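Local coordinates for carbohydrate binding module family 33 and 10 domain protein (Teredinibacter turnerae, PDB 6RW7) that is the copper-dependent AA10 lytic polysaccharide monooxygenase domain of a larger secreted protein, and probably cleaves cellulose oxidatively, at residues E56-K59 / V60-T64; L131-A134 / D135-D138. All coordinates share one frame; numbering follows the deposited sequence.

In the fold
Neither contact is long-range: each is a local turn within one loop. Contact 1 comes first, in the loop that runs from strand 52-54 to strand 89-90. Contact 2 follows in the loop from strand 111-118 to strand 142-145. The two are in series, so they neither nest nor cross. All four of these strands belong to the same mixed sheet of the monooxygenase domain. The turns meet in space: Arg58 packs on the Trp133 ring, and Thr64 OG1 and Trp133 NE1 are probably hydrogen-bonded. This ties the two loops together.

Contact 1: residues E56-K59 / V60-T64; sequences EGRK and VVKGT
Arg58 and Lys62 cross at about a right angle, and each reaches for the other's backbone. Lys62 CD sits over the centre of the Arg58 guanidinium, 3.8 Å above its plane. The opposite face of the guanidinium lies on Trp133, in a cation-pi contact. The flat cation is thus sandwiched between an aliphatic chain and an aromatic ring. Arg58 starts with CG anti to the backbone N (chi1 178°), and a bend at chi2 then turns its end toward Lys62. Arg58 NH1 makes a weak hydrogen bond to Lys62 O at 3.0 Å. Waters 1 and 3 lie in the guanidinium plane, at its edge. Water 1 accepts from NH1 and from Thr64 N and donates to Val61 O. Lys62 folds back at chi2 (-59°), which brings NZ to 2.8 Å from Arg58 O, and NZ also donates to water 2.

The backbone beneath forms a tight turn. Gly57 O takes two N-H groups from opposite faces of its carbonyl plane. Val60 N lies 2.9 Å from Gly57 O, and Val61 N lies 2.8 Å from it on a nearly straight bond (175°). The turn is therefore a beta turn extended to an alpha turn. Beside it the side chains of Glu56 and Val60 pass at a slant, with Val60 CG2 3.7 Å from Glu56 CB. The Lys59 chain packs on strand 111-118, and its NZ forms salt bridges with Glu113 and Asp143.

A leucine in place of Arg58 has no cation for Trp133 and no N-H for water 1 or Lys62 O, and is likely to leave a gap between the Lys62 chain and the indole, with water 1 less firmly held.

Arg58 NE and Lys62 NZ are only 4.2 Å apart. Carbonyl oxygens and waters around both cations probably soften their repulsion.

Contact 2: residues L131-A134 / D135-D138; sequences LTWA and DFED
Asp135 reaches back over the start of the short 3-10 turn to bind Thr132. Asp135 OD2 accepts Thr132 N at 2.9 Å in a nearly straight bond (168°), with the N-H arriving from above the carboxylate plane. The first torsion sets CG beside the aspartate's own backbone N (chi1 -65°), directed back to the turn's first residue. The bond is one half of a capping box. Thr132 OG1 makes a weak bond to Ala134 N instead of completing the box. Water 4 joins Thr132 OG1 to Asp135 OD1.

Two backbone bonds close the turn. Asp135 N donates to Thr132 O, and Phe136 N donates to Trp133 O.

Phe136 gathers the ring contacts. The carbonyl oxygen Thr132 O lies in the ring plane at the edge, 3.5 Å from Phe136 CD1. The apolar contacts come from Leu131 and Trp133. Leu131 CD1 also meets the ring edge, 4.2 Å from Phe136 CZ. The Trp133 and Phe136 rings are oblique to each other, and Trp133 CE3 touches Phe136 CB. Both aromatics also pack on Phe182 of strand 178-187.

Asp135 OD2 forms a salt bridge with Arg129 as well. One carboxylate oxygen thus serves a backbone N-H and a cation, and probably stays ionised.

Contact 1: residues E56-K59 / V60-T64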
ATOM      1  N   GLU A  56      -8.323  10.158   9.082  1.00 11.45           N
ATOM      2  CA  GLU A  56      -9.088  10.017   7.818  1.00 11.89           C
ATOM      3  C   GLU A  56      -8.169   9.853   6.591  1.00 11.58           C
ATOM      4  O   GLU A  56      -8.687   9.757   5.470  1.00 11.51           O
ATOM      5  CB  GLU A  56     -10.001  11.234   7.685  1.00 13.16           C
ATOM      6  CG  GLU A  56     -11.113  11.284   8.729  1.00 14.75           C
ATOM      7  CD  GLU A  56     -11.742  12.672   8.827  1.00 16.81           C
ATOM      8  OE1 GLU A  56     -11.073  13.594   9.338  1.00 20.15           O
ATOM      9  OE2 GLU A  56     -12.891  12.829   8.366  1.00 23.23           O
ATOM     10  N   GLY A  57      -6.857   9.787   6.766  1.00 10.85           N
ATOM     11  CA  GLY A  57      -5.924   9.499   5.671  1.00 11.22           C
ATOM     12  C   GLY A  57      -5.698  10.687   4.759  1.00 11.28           C
ATOM     13  O   GLY A  57      -6.078  11.832   5.097  1.00 11.50           O
ATOM     14  N   ARG A  58      -5.086  10.416   3.617  1.00 10.97           N
ATOM     15  CA  ARG A  58      -4.548  11.440   2.697  1.00 11.04           C
ATOM     16  C   ARG A  58      -5.644  12.359   2.127  1.00 11.49           C
ATOM     17  O   ARG A  58      -5.284  13.469   1.775  1.00 12.02           O
ATOM     18  CB  ARG A  58      -3.755  10.758   1.582  1.00 11.10           C
ATOM     19  CG  ARG A  58      -3.192  11.726   0.549  1.00 11.40           C
ATOM     20  CD  ARG A  58      -2.154  12.660   1.105  1.00 11.76           C
ATOM     21  NE  ARG A  58      -1.806  13.630   0.076  1.00 12.49           N
ATOM     22  CZ  ARG A  58      -1.034  14.696   0.251  1.00 13.71           C
ATOM     23  NH1 ARG A  58      -0.507  14.965   1.438  1.00 13.32           N
ATOM     24  NH2 ARG A  58      -0.830  15.531  -0.762  1.00 13.69           N
ATOM     25  N   LYS A  59      -6.901  11.957   2.062  1.00 11.00           N
ATOM     26  CA  LYS A  59      -7.967  12.886   1.583  1.00 11.86           C
ATOM     27  C   LYS A  59      -8.041  14.090   2.511  1.00 12.93           C
ATOM     28  O   LYS A  59      -8.427  15.171   2.009  1.00 14.11           O
ATOM     29  CB  LYS A  59      -9.315  12.191   1.498  1.00 12.47           C
ATOM     30  CG  LYS A  59      -9.370  11.199   0.341  1.00 12.51           C
ATOM     31  CD  LYS A  59     -10.740  10.631   0.143  1.00 13.24           C
ATOM     32  CE  LYS A  59     -11.140   9.677   1.243  1.00 13.81           C
ATOM     33  NZ  LYS A  59     -12.538   9.214   1.065  1.00 14.08           N
ATOM     34  N   VAL A  60      -7.697  13.904   3.780  1.00 11.74           N
ATOM     35  CA  VAL A  60      -7.846  14.943   4.834  1.00 13.45           C
ATOM     36  C   VAL A  60      -6.478  15.414   5.322  1.00 14.04           C
ATOM     37  O   VAL A  60      -6.310  16.629   5.510  1.00 14.86           O
ATOM     38  CB  VAL A  60      -8.725  14.399   5.972  1.00 13.50           C
ATOM     39  CG1 VAL A  60      -8.758  15.361   7.165  1.00 15.11           C
ATOM     40  CG2 VAL A  60     -10.116  14.113   5.443  1.00 14.09           C
ATOM     41  N   VAL A  61      -5.582  14.495   5.644  1.00 13.48           N
ATOM     42  CA  VAL A  61      -4.304  14.768   6.347  1.00 13.84           C
ATOM     43  C   VAL A  61      -3.256  15.039   5.271  1.00 13.96           C
ATOM     44  O   VAL A  61      -2.862  14.058   4.608  1.00 13.11           O
ATOM     45  CB  VAL A  61      -3.908  13.558   7.211  1.00 14.33           C
ATOM     46  CG1 VAL A  61      -2.556  13.775   7.872  1.00 16.09           C
ATOM     47  CG2 VAL A  61      -5.005  13.202   8.206  1.00 14.35           C
ATOM     48  N   LYS A  62      -2.831  16.287   5.076  1.00 14.24           N
ATOM     49  CA  LYS A  62      -1.961  16.665   3.932  1.00 14.69           C
ATOM     50  C   LYS A  62      -0.505  16.866   4.351  1.00 15.16           C
ATOM     51  O   LYS A  62       0.336  17.036   3.458  1.00 16.59           O
ATOM     52  CB  LYS A  62      -2.475  17.944   3.272  1.00 14.24           C
ATOM     53  CG  LYS A  62      -3.879  17.831   2.729  1.00 14.16           C
ATOM     54  CD  LYS A  62      -4.012  16.742   1.692  1.00 13.95           C
ATOM     55  CE  LYS A  62      -5.367  16.770   1.047  1.00 13.95           C
ATOM     56  NZ  LYS A  62      -5.501  15.652   0.109  1.00 13.46           N
ATOM     57  N   GLY A  63      -0.205  16.861   5.645  1.00 16.03           N
ATOM     58  CA  GLY A  63       1.088  17.363   6.122  1.00 16.79           C
ATOM     59  C   GLY A  63       2.090  16.268   6.427  1.00 16.34           C
ATOM     60  O   GLY A  63       3.039  16.588   7.101  1.00 17.27           O
ATOM     61  N   THR A  64       1.925  15.014   5.992  1.00 14.71           N
ATOM     62  CA  THR A  64       2.929  13.992   6.385  1.00 13.50           C
ATOM     63  C   THR A  64       4.255  14.199   5.648  1.00 14.37           C
ATOM     64  O   THR A  64       4.244  14.585   4.467  1.00 15.19           O
ATOM     65  CB  THR A  64       2.471  12.539   6.233  1.00 13.26           C
ATOM     66  OG1 THR A  64       2.250  12.211   4.860  1.00 12.30           O
ATOM     67  CG2 THR A  64       1.243  12.259   7.061  1.00 14.10           C
TER
HETATM   68  O   HOH W   1      -0.097  13.682   4.079  1.00 11.54           O
HETATM   69  O   HOH W   2      -3.801  15.764  -2.072  1.00 17.85           O
HETATM   70  O   HOH W   3       0.766  17.811   0.202  1.00 26.30           O

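Contact 2: residues L131-A134 / D135-D138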
ATOM      1  N   LEU A 131       9.824   8.797  -1.757  1.00 12.93           N
ATOM      2  CA  LEU A 131       8.641   9.373  -2.422  1.00 12.80           C
ATOM      3  C   LEU A 131       8.226  10.650  -1.678  1.00 12.96           C
ATOM      4  O   LEU A 131       8.427  10.765  -0.462  1.00 13.64           O
ATOM      5  CB  LEU A 131       7.518   8.339  -2.407  1.00 12.53           C
ATOM      6  CG  LEU A 131       7.789   7.084  -3.225  1.00 12.90           C
ATOM      7  CD1 LEU A 131       6.747   6.009  -2.888  1.00 13.69           C
ATOM      8  CD2 LEU A 131       7.800   7.409  -4.716  1.00 14.06           C
ATOM      9  N   THR A 132       7.685  11.602  -2.424  1.00 13.37           N
ATOM     10  CA  THR A 132       7.099  12.851  -1.907  1.00 13.40           C
ATOM     11  C   THR A 132       5.684  12.954  -2.438  1.00 12.44           C
ATOM     12  O   THR A 132       5.362  12.281  -3.450  1.00 12.13           O
ATOM     13  CB  THR A 132       7.901  14.095  -2.327  1.00 15.29           C
ATOM     14  OG1 THR A 132       7.658  14.340  -3.715  1.00 17.61           O
ATOM     15  CG2 THR A 132       9.379  13.940  -2.068  1.00 16.16           C
ATOM     16  N   TRP A 133       4.876  13.808  -1.825  1.00 12.41           N
ATOM     17  CA  TRP A 133       3.490  14.028  -2.288  1.00 12.25           C
ATOM     18  C   TRP A 133       3.498  14.632  -3.696  1.00 13.05           C
ATOM     19  O   TRP A 133       2.538  14.383  -4.446  1.00 13.48           O
ATOM     20  CB  TRP A 133       2.662  14.837  -1.287  1.00 12.03           C
ATOM     21  CG  TRP A 133       2.443  14.019  -0.056  1.00 12.19           C
ATOM     22  CD1 TRP A 133       2.911  14.284   1.192  1.00 11.94           C
ATOM     23  CD2 TRP A 133       1.771  12.752   0.019  1.00 11.67           C
ATOM     24  NE1 TRP A 133       2.570  13.278   2.042  1.00 11.98           N
ATOM     25  CE2 TRP A 133       1.877  12.321   1.357  1.00 11.60           C
ATOM     26  CE3 TRP A 133       1.090  11.944  -0.892  1.00 11.34           C
ATOM     27  CZ2 TRP A 133       1.331  11.127   1.810  1.00 11.14           C
ATOM     28  CZ3 TRP A 133       0.534  10.764  -0.445  1.00 10.79           C
ATOM     29  CH2 TRP A 133       0.679  10.348   0.885  1.00 11.02           C
ATOM     30  N   ALA A 134       4.538  15.371  -4.068  1.00 13.29           N
ATOM     31  CA  ALA A 134       4.635  15.958  -5.424  1.00 13.72           C
ATOM     32  C   ALA A 134       4.703  14.842  -6.480  1.00 12.99           C
ATOM     33  O   ALA A 134       4.372  15.103  -7.623  1.00 13.37           O
ATOM     34  CB  ALA A 134       5.845  16.854  -5.499  1.00 14.48           C
ATOM     35  N   ASP A 135       5.093  13.618  -6.114  1.00 11.71           N
ATOM     36  CA  ASP A 135       5.148  12.476  -7.058  1.00 11.92           C
ATOM     37  C   ASP A 135       3.742  11.961  -7.374  1.00 11.15           C
ATOM     38  O   ASP A 135       3.606  11.245  -8.378  1.00 11.43           O
ATOM     39  CB  ASP A 135       5.957  11.323  -6.475  1.00 12.08           C
ATOM     40  CG  ASP A 135       7.426  11.633  -6.265  1.00 14.27           C
ATOM     41  OD1 ASP A 135       7.980  12.389  -7.111  1.00 14.41           O
ATOM     42  OD2 ASP A 135       8.028  11.085  -5.288  1.00 14.42           O
ATOM     43  N   PHE A 136       2.748  12.249  -6.536  1.00 11.15           N
ATOM     44  CA  PHE A 136       1.425  11.597  -6.587  1.00 10.61           C
ATOM     45  C   PHE A 136       0.354  12.551  -7.077  1.00 11.28           C
ATOM     46  O   PHE A 136       0.440  13.779  -6.866  1.00 11.04           O
ATOM     47  CB  PHE A 136       1.012  11.061  -5.213  1.00 10.87           C
ATOM     48  CG  PHE A 136       1.749   9.795  -4.883  1.00 10.22           C
ATOM     49  CD1 PHE A 136       2.999   9.809  -4.276  1.00 10.02           C
ATOM     50  CD2 PHE A 136       1.187   8.572  -5.189  1.00 10.22           C
ATOM     51  CE1 PHE A 136       3.691   8.635  -4.029  1.00  9.81           C
ATOM     52  CE2 PHE A 136       1.882   7.403  -4.936  1.00  9.37           C
ATOM     53  CZ  PHE A 136       3.112   7.435  -4.333  1.00 10.21           C
ATOM     54  N   GLU A 137      -0.641  11.979  -7.740  1.00 11.37           N
ATOM     55  CA  GLU A 137      -1.894  12.692  -8.086  0.50 11.10           C
ATOM     56  C   GLU A 137      -2.513  13.253  -6.798  1.00 12.09           C
ATOM     57  O   GLU A 137      -2.435  12.582  -5.733  1.00 12.38           O
ATOM     58  CB  GLU A 137      -2.877  11.744  -8.773  0.50 10.56           C
ATOM     59  CG  GLU A 137      -2.427  11.282 -10.143  0.50 10.47           C
ATOM     60  CD  GLU A 137      -3.535  10.653 -10.975  0.50 10.18           C
ATOM     61  OE1 GLU A 137      -4.407   9.939 -10.390  0.50 10.80           O
ATOM     62  OE2 GLU A 137      -3.523  10.879 -12.224  0.50 10.84           O
ATOM     63  N   ASP A 138      -3.101  14.429  -6.893  1.00 12.47           N
ATOM     64  CA  ASP A 138      -3.699  15.110  -5.724  1.00 13.76           C
ATOM     65  C   ASP A 138      -4.952  14.387  -5.252  1.00 13.60           C
ATOM     66  O   ASP A 138      -5.243  14.511  -4.075  1.00 14.14           O
ATOM     67  CB  ASP A 138      -4.027  16.560  -6.073  1.00 17.23           C
ATOM     68  CG  ASP A 138      -2.774  17.388  -6.297  1.00 22.85           C
ATOM     69  OD1 ASP A 138      -1.679  16.988  -5.802  1.00 26.66           O
ATOM     70  OD2 ASP A 138      -2.889  18.412  -6.986  1.00 29.99           O
TER
HETATM   71  O   HOH W   4       9.540  14.017  -5.719  1.00 32.84           O